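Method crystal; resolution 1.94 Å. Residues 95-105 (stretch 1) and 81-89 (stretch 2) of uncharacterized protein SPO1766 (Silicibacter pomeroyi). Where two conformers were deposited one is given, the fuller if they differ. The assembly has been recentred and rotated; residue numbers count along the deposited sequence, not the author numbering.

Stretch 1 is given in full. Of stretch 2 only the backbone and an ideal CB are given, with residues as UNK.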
ATOM      1  N   LEU A  95     -23.964 -11.123 -17.969  1.00 34.27           N
ATOM      2  CA  LEU A  95     -22.874 -11.506 -17.067  1.00 34.20           C
ATOM      3  C   LEU A  95     -23.298 -12.758 -16.243  1.00 35.17           C
ATOM      4  O   LEU A  95     -24.494 -12.969 -15.972  1.00 33.79           O
ATOM      5  CB  LEU A  95     -22.462 -10.370 -16.157  1.00 32.57           C
ATOM      6  CG  LEU A  95     -21.983  -9.098 -16.826  1.00 33.16           C
ATOM      7  CD1 LEU A  95     -21.973  -7.814 -15.851  1.00 32.52           C
ATOM      8  CD2 LEU A  95     -20.610  -9.361 -17.414  1.00 32.37           C
ATOM      9  N   PRO A  96     -22.311 -13.589 -15.859  1.00 35.81           N
ATOM     10  CA  PRO A  96     -22.582 -14.784 -15.033  1.00 37.22           C
ATOM     11  C   PRO A  96     -23.431 -14.450 -13.778  1.00 38.57           C
ATOM     12  O   PRO A  96     -23.102 -13.514 -13.024  1.00 37.83           O
ATOM     13  CB  PRO A  96     -21.202 -15.241 -14.608  1.00 37.53           C
ATOM     14  CG  PRO A  96     -20.258 -14.685 -15.622  1.00 37.95           C
ATOM     15  CD  PRO A  96     -20.894 -13.446 -16.204  1.00 37.38           C
ATOM     16  N   ALA A  97     -24.481 -15.231 -13.563  1.00 39.21           N
ATOM     17  CA  ALA A  97     -25.423 -15.006 -12.484  1.00 40.64           C
ATOM     18  C   ALA A  97     -24.791 -15.075 -11.101  1.00 41.69           C
ATOM     19  O   ALA A  97     -25.246 -14.395 -10.185  1.00 43.45           O
ATOM     20  CB  ALA A  97     -26.519 -16.033 -12.577  1.00 40.53           C
ATOM     21  N   GLU A  98     -23.756 -15.898 -10.973  1.00 42.61           N
ATOM     22  CA  GLU A  98     -23.077 -16.205  -9.698  0.50 43.01           C
ATOM     23  C   GLU A  98     -22.136 -15.098  -9.226  1.00 42.97           C
ATOM     24  O   GLU A  98     -21.737 -15.069  -8.063  1.00 45.71           O
ATOM     25  CB  GLU A  98     -22.311 -17.539  -9.803  0.50 42.81           C
ATOM     26  CG  GLU A  98     -21.620 -17.834 -11.172  0.50 43.53           C
ATOM     27  CD  GLU A  98     -22.613 -18.153 -12.313  0.50 42.38           C
ATOM     28  OE1 GLU A  98     -23.758 -18.545 -12.036  0.50 44.03           O
ATOM     29  OE2 GLU A  98     -22.256 -17.982 -13.488  0.50 42.48           O
ATOM     30  N   SER A  99     -21.763 -14.206 -10.137  1.00 41.41           N
ATOM     31  CA  SER A  99     -20.866 -13.107  -9.853  1.00 40.17           C
ATOM     32  C   SER A  99     -21.531 -11.921  -9.165  1.00 37.08           C
ATOM     33  O   SER A  99     -22.729 -11.693  -9.273  1.00 35.17           O
ATOM     34  CB  SER A  99     -20.274 -12.633 -11.170  1.00 40.72           C
ATOM     35  OG  SER A  99     -19.575 -13.725 -11.768  1.00 45.53           O
ATOM     36  N   GLY A 100     -20.736 -11.171  -8.429  1.00 34.07           N
ATOM     37  CA  GLY A 100     -21.141  -9.862  -7.965  1.00 32.64           C
ATOM     38  C   GLY A 100     -21.146  -8.849  -9.103  1.00 31.97           C
ATOM     39  O   GLY A 100     -20.591  -9.106 -10.168  1.00 29.99           O
ATOM     40  N   LEU A 101     -21.826  -7.711  -8.883  1.00 31.37           N
ATOM     41  CA  LEU A 101     -21.961  -6.726  -9.931  1.00 31.04           C
ATOM     42  C   LEU A 101     -22.016  -5.325  -9.387  1.00 30.64           C
ATOM     43  O   LEU A 101     -22.847  -5.005  -8.511  1.00 30.06           O
ATOM     44  CB  LEU A 101     -23.234  -7.010 -10.783  1.00 30.97           C
ATOM     45  CG  LEU A 101     -23.538  -6.062 -11.975  1.00 32.31           C
ATOM     46  CD1 LEU A 101     -22.439  -6.088 -13.049  1.00 31.26           C
ATOM     47  CD2 LEU A 101     -24.920  -6.416 -12.658  1.00 30.70           C
ATOM     48  N   LEU A 102     -21.182  -4.461  -9.970  1.00 30.07           N
ATOM     49  CA  LEU A 102     -21.262  -3.038  -9.734  1.00 30.81           C
ATOM     50  C   LEU A 102     -21.604  -2.353 -11.024  1.00 30.99           C
ATOM     51  O   LEU A 102     -21.140  -2.758 -12.092  1.00 30.71           O
ATOM     52  CB  LEU A 102     -19.925  -2.428  -9.228  1.00 32.25           C
ATOM     53  CG  LEU A 102     -19.434  -2.778  -7.825  1.00 32.98           C
ATOM     54  CD1 LEU A 102     -18.752  -4.111  -7.857  1.00 36.62           C
ATOM     55  CD2 LEU A 102     -18.482  -1.746  -7.336  1.00 33.97           C
ATOM     56  N   ILE A 103     -22.409  -1.312 -10.919  1.00 30.41           N
ATOM     57  CA  ILE A 103     -22.561  -0.365 -12.014  1.00 31.12           C
ATOM     58  C   ILE A 103     -21.735   0.877 -11.684  1.00 30.61           C
ATOM     59  O   ILE A 103     -21.877   1.443 -10.600  1.00 30.06           O
ATOM     60  CB  ILE A 103     -24.043   0.031 -12.239  1.00 31.37           C
ATOM     61  CG1 ILE A 103     -24.969  -1.196 -12.362  1.00 32.21           C
ATOM     62  CG2 ILE A 103     -24.151   0.970 -13.421  1.00 30.76           C
ATOM     63  CD1 ILE A 103     -24.729  -2.017 -13.571  1.00 32.10           C
ATOM     64  N   ALA A 104     -20.857   1.276 -12.606  1.00 31.06           N
ATOM     65  CA  ALA A 104     -19.834   2.273 -12.340  1.00 31.30           C
ATOM     66  C   ALA A 104     -19.710   3.251 -13.510  1.00 32.07           C
ATOM     67  O   ALA A 104     -20.204   2.991 -14.630  1.00 29.94           O
ATOM     68  CB  ALA A 104     -18.471   1.579 -12.079  1.00 30.94           C
ATOM     69  N   ASP A 105     -19.092   4.392 -13.207  1.00 31.99           N
ATOM     70  CA  ASP A 105     -18.560   5.324 -14.217  1.00 32.72           C
ATOM     71  C   ASP A 105     -17.308   5.966 -13.633  1.00 31.93           C
ATOM     72  O   ASP A 105     -16.822   5.480 -12.638  1.00 31.12           O
ATOM     73  CB  ASP A 105     -19.603   6.361 -14.691  1.00 33.33           C
ATOM     74  CG  ASP A 105     -20.110   7.302 -13.581  1.00 34.59           C
ATOM     75  OD1 ASP A 105     -19.531   7.432 -12.483  1.00 33.45           O
ATOM     76  OD2 ASP A 105     -21.133   7.962 -13.827  1.00 37.52           O
ATOM     77  N   UNK A  81     -14.332 -12.526  -2.752  1.00 29.42           N
ATOM     78  CA  UNK A  81     -15.496 -12.154  -3.552  1.00 30.31           C
ATOM     79  C   UNK A  81     -15.023 -11.615  -4.901  1.00 30.99           C
ATOM     80  O   UNK A  81     -14.056 -10.879  -4.967  1.00 30.71           O
ATOM     81  CB  UNK A  81     -16.355 -11.119  -2.823  1.00 30.31           C
ATOM     82  N   UNK A  82     -15.689 -12.055  -5.951  1.00 31.70           N
ATOM     83  CA  UNK A  82     -15.446 -11.664  -7.346  1.00 31.79           C
ATOM     84  C   UNK A  82     -16.636 -10.907  -7.932  1.00 32.08           C
ATOM     85  O   UNK A  82     -17.815 -11.352  -7.833  1.00 31.39           O
ATOM     86  CB  UNK A  82     -15.147 -12.899  -8.198  1.00 31.79           C
ATOM     87  N   UNK A  83     -16.337  -9.744  -8.526  1.00 32.04           N
ATOM     88  CA  UNK A  83     -17.330  -8.818  -9.091  1.00 31.79           C
ATOM     89  C   UNK A  83     -16.953  -8.419 -10.498  1.00 32.70           C
ATOM     90  O   UNK A  83     -15.747  -8.304 -10.843  1.00 30.72           O
ATOM     91  CB  UNK A  83     -17.470  -7.570  -8.217  1.00 31.79           C
ATOM     92  N   UNK A  84     -18.003  -8.176 -11.293  1.00 31.67           N
ATOM     93  CA  UNK A  84     -17.899  -7.389 -12.514  1.00 32.90           C
ATOM     94  C   UNK A  84     -18.233  -5.941 -12.213  1.00 32.20           C
ATOM     95  O   UNK A  84     -19.004  -5.677 -11.308  1.00 32.23           O
ATOM     96  CB  UNK A  84     -18.821  -7.940 -13.603  1.00 32.90           C
ATOM     97  N   UNK A  85     -17.617  -5.018 -12.941  1.00 31.59           N
ATOM     98  CA  UNK A  85     -17.985  -3.585 -12.915  1.00 31.92           C
ATOM     99  C   UNK A  85     -18.171  -3.145 -14.379  1.00 30.84           C
ATOM    100  O   UNK A  85     -17.286  -3.324 -15.196  1.00 30.63           O
ATOM    101  CB  UNK A  85     -16.923  -2.739 -12.209  1.00 31.92           C
ATOM    102  N   UNK A  86     -19.350  -2.613 -14.679  1.00 31.32           N
ATOM    103  CA  UNK A  86     -19.743  -2.175 -16.015  1.00 30.64           C
ATOM    104  C   UNK A  86     -20.505  -0.870 -15.908  1.00 31.95           C
ATOM    105  O   UNK A  86     -20.980  -0.490 -14.814  1.00 31.88           O
ATOM    106  CB  UNK A  86     -20.588  -3.238 -16.720  1.00 30.64           C
ATOM    107  N   UNK A  87     -20.657  -0.179 -17.031  1.00 31.62           N
ATOM    108  CA  UNK A  87     -21.444   1.017 -17.014  1.00 31.95           C
ATOM    109  C   UNK A  87     -22.914   0.690 -17.341  1.00 31.17           C
ATOM    110  O   UNK A  87     -23.263  -0.446 -17.666  1.00 29.18           O
ATOM    111  CB  UNK A  87     -20.872   2.037 -18.001  1.00 31.95           C
ATOM    112  N   UNK A  88     -23.735   1.720 -17.328  1.00 32.20           N
ATOM    113  CA  UNK A  88     -25.179   1.575 -17.533  0.60 33.07           C
ATOM    114  C   UNK A  88     -25.577   1.231 -18.971  1.00 33.77           C
ATOM    115  O   UNK A  88     -26.762   0.919 -19.232  1.00 33.86           O
ATOM    116  CB  UNK A  88     -25.880   2.870 -17.118  0.60 33.07           C
ATOM    117  N   UNK A  89     -24.626   1.307 -19.917  1.00 34.54           N
ATOM    118  CA  UNK A  89     -24.876   0.926 -21.328  0.50 34.80           C
ATOM    119  C   UNK A  89     -24.606  -0.561 -21.573  1.00 34.52           C
ATOM    120  O   UNK A  89     -25.018  -1.105 -22.586  1.00 33.91           O
ATOM    121  CB  UNK A  89     -24.004   1.764 -22.265  0.50 34.80           C
TER

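Residues 81-86 form a strand that runs parallel to the strand of stretch 1 that begins at Gly 100. As in any strand, successive side chains alternate between faces: 83 and 85 lie with Leu 102, 84 and 86 with Leu 101 and Ile 103. At position 81, CA-to-CB points sideways with no atom of stretch 1 within 5.5 Å of the ideal CB, so stretch 1 sets no preference; the residue is Arg 81, its NH2 hydrogen-bonded elsewhere in the structure.

Position 82 also points sideways, and only a long side chain could come near stretch 1, where Ser 99 offers a hydroxyl. Aromatic or long polar residues would serve. The residue is Tyr 82; its ring, at chi1 t, brings its edge to Ser 99, with Tyr 82 CD2 3.9 Å from Ser 99 OG, while Tyr 82 O accepts a hydrogen bond from Gly 100 N (3.0 Å).

At 83 the ideal CB is 3.7 Å from Leu 102 CD1 and lies beside Gly 100, which has no side chain to fill the space. An apolar residue fits, branched or aromatic. Phe 83 takes it: Phe 83 CD1 packs 3.4 Å from Leu 102 CD1, and an ideal CB on Gly 100 would be 2.5 Å from that same Phe 83 CD1, a clash.

Position 84 has CD1 of Leu 95 and of Leu 101 near its CB, with Pro 96 and Ser 99 farther along. A large apolar group suits this site, and one with a polar atom could also reach the Ser 99 hydroxyl. Trp 84 spans it. Leu 95 CD2 sits over the five-membered ring, 4.0 Å from its centroid, a CH-pi contact, and Trp 84 NE1 comes within 3.1 Å of Ser 99 OG. Both backbone groups turn to stretch 1: Trp 84 N donates to Gly 100 O (3.0 Å), and Trp 84 O accepts from Leu 102 N (2.8 Å).

At 85, Ala 104 CB is 4.6 Å from the ideal CB; a small or modest apolar residue would do. Ala 85 CB lies 4.2 Å from Leu 102 CB.

Position 86 looks onto Leu 95, Leu 101 and Ile 103; its extended backbone favors a beta-branched or other aliphatic residue. Val 86 touches all three, with Val 86 CG1 4.0 Å from Leu 95 CD1 and Val 86 CG2 3.9 Å from Ile 103 CD1.

Position 87 points away overall, although its ideal CB is 3.6 Å from Ala 104 O; a polar side chain can lead off from there. Asp 87 OD1 accepts a hydrogen bond from the backbone N of residue 89. Position 88, sideways near Ile 103 CG2, allows many residues; selenomethionine Met 88 leads away. Position 89 is out of reach, unconstrained: Glu 89.

Stretch 2, residues 81-89: RYFWAVDME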
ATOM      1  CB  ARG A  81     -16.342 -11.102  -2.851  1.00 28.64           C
ATOM      2  CG  ARG A  81     -16.915 -11.550  -1.514  1.00 30.72           C
ATOM      3  CD  ARG A  81     -17.954 -10.579  -1.024  1.00 30.48           C
ATOM      4  NE  ARG A  81     -18.190 -10.684   0.410  1.00 32.15           N
ATOM      5  CZ  ARG A  81     -19.294 -11.148   0.990  1.00 32.66           C
ATOM      6  NH1 ARG A  81     -19.369 -11.182   2.309  1.00 32.79           N
ATOM      7  NH2 ARG A  81     -20.330 -11.534   0.290  1.00 32.58           N
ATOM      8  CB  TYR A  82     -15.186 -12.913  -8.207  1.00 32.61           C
ATOM      9  CG  TYR A  82     -14.999 -12.568  -9.645  1.00 31.46           C
ATOM     10  CD1 TYR A  82     -13.767 -12.176 -10.119  1.00 35.19           C
ATOM     11  CD2 TYR A  82     -16.071 -12.638 -10.549  1.00 34.21           C
ATOM     12  CE1 TYR A  82     -13.588 -11.822 -11.449  1.00 34.13           C
ATOM     13  CE2 TYR A  82     -15.911 -12.271 -11.867  1.00 34.41           C
ATOM     14  CZ  TYR A  82     -14.649 -11.903 -12.315  1.00 35.70           C
ATOM     15  OH  TYR A  82     -14.454 -11.555 -13.621  1.00 36.52           O
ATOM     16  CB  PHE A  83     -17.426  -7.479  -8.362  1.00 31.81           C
ATOM     17  CG  PHE A  83     -17.764  -7.574  -6.898  1.00 30.72           C
ATOM     18  CD1 PHE A  83     -19.013  -7.231  -6.427  1.00 31.33           C
ATOM     19  CD2 PHE A  83     -16.790  -7.975  -5.987  1.00 31.26           C
ATOM     20  CE1 PHE A  83     -19.304  -7.294  -5.062  1.00 31.56           C
ATOM     21  CE2 PHE A  83     -17.067  -8.032  -4.637  1.00 28.69           C
ATOM     22  CZ  PHE A  83     -18.329  -7.712  -4.173  1.00 31.86           C
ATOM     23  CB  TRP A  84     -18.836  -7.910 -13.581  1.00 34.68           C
ATOM     24  CG  TRP A  84     -18.660  -9.351 -13.896  1.00 34.01           C
ATOM     25  CD1 TRP A  84     -19.354 -10.376 -13.360  1.00 36.49           C
ATOM     26  CD2 TRP A  84     -17.728  -9.925 -14.827  1.00 34.58           C
ATOM     27  NE1 TRP A  84     -18.923 -11.572 -13.905  1.00 37.61           N
ATOM     28  CE2 TRP A  84     -17.904 -11.308 -14.786  1.00 35.18           C
ATOM     29  CE3 TRP A  84     -16.757  -9.390 -15.684  1.00 36.93           C
ATOM     30  CZ2 TRP A  84     -17.166 -12.172 -15.587  1.00 37.41           C
ATOM     31  CZ3 TRP A  84     -16.012 -10.245 -16.460  1.00 37.27           C
ATOM     32  CH2 TRP A  84     -16.208 -11.610 -16.403  1.00 36.57           C
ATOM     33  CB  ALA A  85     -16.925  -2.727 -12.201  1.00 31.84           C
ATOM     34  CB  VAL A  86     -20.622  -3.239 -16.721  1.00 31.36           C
ATOM     35  CG1 VAL A  86     -19.858  -4.577 -16.843  1.00 30.90           C
ATOM     36  CG2 VAL A  86     -21.980  -3.440 -16.021  1.00 26.79           C
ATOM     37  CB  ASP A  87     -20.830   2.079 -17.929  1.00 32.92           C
ATOM     38  CG  ASP A  87     -20.958   1.778 -19.412  1.00 34.47           C
ATOM     39  OD1 ASP A  87     -21.800   0.948 -19.897  1.00 34.31           O
ATOM     40  OD2 ASP A  87     -20.193   2.460 -20.138  1.00 41.19           O
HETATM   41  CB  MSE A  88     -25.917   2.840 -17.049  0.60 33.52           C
HETATM   42  CG  MSE A  88     -25.644   4.135 -17.841  0.60 34.27           C
HETATM   43 SE   MSE A  88     -26.256   5.827 -16.968  0.39 34.96          SE
HETATM   44  CE  MSE A  88     -25.699   7.014 -18.438  0.60 39.15           C
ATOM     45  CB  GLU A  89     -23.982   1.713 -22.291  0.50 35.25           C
ATOM     46  CG  GLU A  89     -24.434   3.118 -22.639  0.50 37.34           C
ATOM     47  CD  GLU A  89     -23.850   3.585 -23.973  0.50 39.05           C
ATOM     48  OE1 GLU A  89     -22.637   3.888 -24.033  0.50 40.29           O
ATOM     49  OE2 GLU A  89     -24.603   3.616 -24.966  0.50 41.01           O
TER
HETATM   50  O   HOH W   1     -22.555   4.101 -15.665  1.00 31.68           O
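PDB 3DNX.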